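Local coordinates for bifunctional endo-1,4-beta-xylanase A (Neocallimastix patriciarum, PDB 2VG9), which probably hydrolyses internal beta-1,4-xylosidic bonds of xylan as a family 11 glycoside hydrolase with a beta jelly roll fold, at residues 75-80 with 194-199. Numbering follows the deposited sequence.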
# COMPACT_ATOMS: atom_id res chain seq x y z
N LEU A 75 12.84 -1.45 1.05
CA LEU A 75 11.89 -2.51 0.67
C LEU A 75 12.34 -3.09 -0.66
O LEU A 75 12.51 -2.34 -1.63
CB LEU A 75 10.42 -2.01 0.61
CG LEU A 75 9.29 -3.05 0.30
CD1 LEU A 75 7.96 -2.64 0.93
CD2 LEU A 75 9.06 -3.23 -1.21
N ASP A 76 12.53 -4.41 -0.69
CA ASP A 76 12.94 -5.11 -1.90
C ASP A 76 11.84 -6.09 -2.18
O ASP A 76 11.36 -6.74 -1.27
CB ASP A 76 14.25 -5.86 -1.67
CG ASP A 76 15.40 -4.94 -1.39
OD1 ASP A 76 15.66 -4.07 -2.21
OD2 ASP A 76 16.06 -5.07 -0.34
N TYR A 77 11.42 -6.19 -3.44
CA TYR A 77 10.31 -7.04 -3.81
C TYR A 77 10.52 -7.63 -5.21
O TYR A 77 11.24 -7.06 -6.05
CB TYR A 77 8.96 -6.27 -3.70
CG TYR A 77 8.74 -5.26 -4.83
CD1 TYR A 77 7.82 -5.53 -5.86
CD2 TYR A 77 9.45 -4.06 -4.86
CE1 TYR A 77 7.64 -4.60 -6.94
CE2 TYR A 77 9.28 -3.12 -5.92
CZ TYR A 77 8.38 -3.41 -6.95
OH TYR A 77 8.25 -2.50 -7.93
N ALA A 78 9.94 -8.80 -5.46
CA ALA A 78 9.78 -9.33 -6.83
C ALA A 78 8.42 -10.03 -6.90
O ALA A 78 8.10 -10.83 -6.01
CB ALA A 78 10.92 -10.31 -7.20
N ALA A 79 7.66 -9.70 -7.94
CA ALA A 79 6.28 -10.16 -8.15
C ALA A 79 5.95 -10.36 -9.63
O ALA A 79 6.58 -9.78 -10.50
CB ALA A 79 5.28 -9.15 -7.55
N THR A 80 4.95 -11.20 -9.89
CA THR A 80 4.18 -11.14 -11.14
C THR A 80 2.82 -10.59 -10.72
O THR A 80 2.34 -10.86 -9.63
CB THR A 80 4.05 -12.52 -11.85
OG1 THR A 80 3.53 -13.46 -10.92
CG2 THR A 80 5.41 -13.03 -12.31
N VAL A 194 4.98 -0.43 7.01
CA VAL A 194 5.45 -0.33 5.64
C VAL A 194 5.11 -1.68 5.04
O VAL A 194 5.62 -2.74 5.47
CB VAL A 194 6.98 -0.05 5.53
CG1 VAL A 194 7.44 -0.06 4.05
CG2 VAL A 194 7.36 1.32 6.17
N ALA A 195 4.23 -1.65 4.05
CA ALA A 195 3.69 -2.86 3.50
C ALA A 195 3.75 -2.84 2.00
O ALA A 195 3.80 -1.77 1.41
CB ALA A 195 2.21 -3.06 3.98
N LEU A 196 3.75 -4.02 1.39
CA LEU A 196 3.47 -4.15 -0.03
C LEU A 196 2.02 -4.62 -0.24
O LEU A 196 1.58 -5.58 0.37
CB LEU A 196 4.45 -5.09 -0.70
CG LEU A 196 4.33 -5.02 -2.22
CD1 LEU A 196 5.02 -3.72 -2.73
CD2 LEU A 196 4.92 -6.33 -2.82
N ASN A 197 1.31 -3.92 -1.12
CA ASN A 197 -0.15 -3.99 -1.19
C ASN A 197 -0.63 -4.19 -2.63
O ASN A 197 -0.19 -3.50 -3.52
CB ASN A 197 -0.69 -2.65 -0.62
CG ASN A 197 -2.21 -2.48 -0.79
OD1 ASN A 197 -2.99 -3.26 -0.29
ND2 ASN A 197 -2.62 -1.40 -1.46
N ALA A 198 -1.49 -5.17 -2.85
CA ALA A 198 -2.18 -5.40 -4.11
C ALA A 198 -3.63 -5.03 -3.85
O ALA A 198 -4.26 -5.63 -2.98
CB ALA A 198 -2.07 -6.89 -4.54
N GLU A 199 -4.16 -4.03 -4.55
CA GLU A 199 -5.60 -3.75 -4.43
C GLU A 199 -6.29 -3.63 -5.79
O GLU A 199 -5.64 -3.30 -6.80
CB GLU A 199 -5.90 -2.54 -3.53
CG GLU A 199 -5.20 -1.23 -3.93
CD GLU A 199 -5.34 -0.12 -2.86
OE1 GLU A 199 -5.94 0.93 -3.16
OE2 GLU A 199 -4.91 -0.31 -1.72
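Leu75 and Leu196 carry most of this buried contact, made mainly by apolar side chains, in which strands 75-80 and 194-199 run in nearly the same direction, their axes coming within 9.1 Å at an angle of 23°. In Leu75, CG anti to its backbone N (chi1 -177°) carries the branch toward the other strand, where the two methyls meet different residues: CD1 meets Val194 CG1 at 4.1 Å, the two side chains passing alongside one another, pointing opposite ways, while CD2 approaches Leu196 CD1 at 4.3 Å. The branched tip of Leu196 is divided in the same way. Its other methyl, CD2, lies 4.1 Å from Tyr77 CB, so this leucine touches two successive inward-pointing residues of the facing strand. Tyr77 has CG flanked by both its backbone N and its carbonyl carbon (chi1 75°); the far end of the ring leaves the leucines, and its OH is hydrogen-bonded to Glu116 OE1. No hydrogen bond joins the segments, as expected for the two face-packed sheets of the beta jelly roll typical of family 11 xylanases. Strand 73-86 pairs with 203-216 and 169-173 in one sheet, strand 190-200 with 52-60 and 89-100 in the other, and Val95 of 89-100 touches both Leu75 and Val194. Packing loosens toward the C-terminal ends: Ala79 also points inward, yet its CB stays 5.5 Å from Leu196 CD2, and Thr80 is exposed. On the other face of 194-199, the face that in this family lines the xylan cleft, Asn197 ND2 donates a short 2.5 Å hydrogen bond to Glu199 OE2. The carboxylate oxygen lies close to the amide plane, whereas the nitrogen comes from above the carboxylate plane; Asn197 OD1 is hydrogen-bonded to Arg56 NE, which helps fix the amide's rotation.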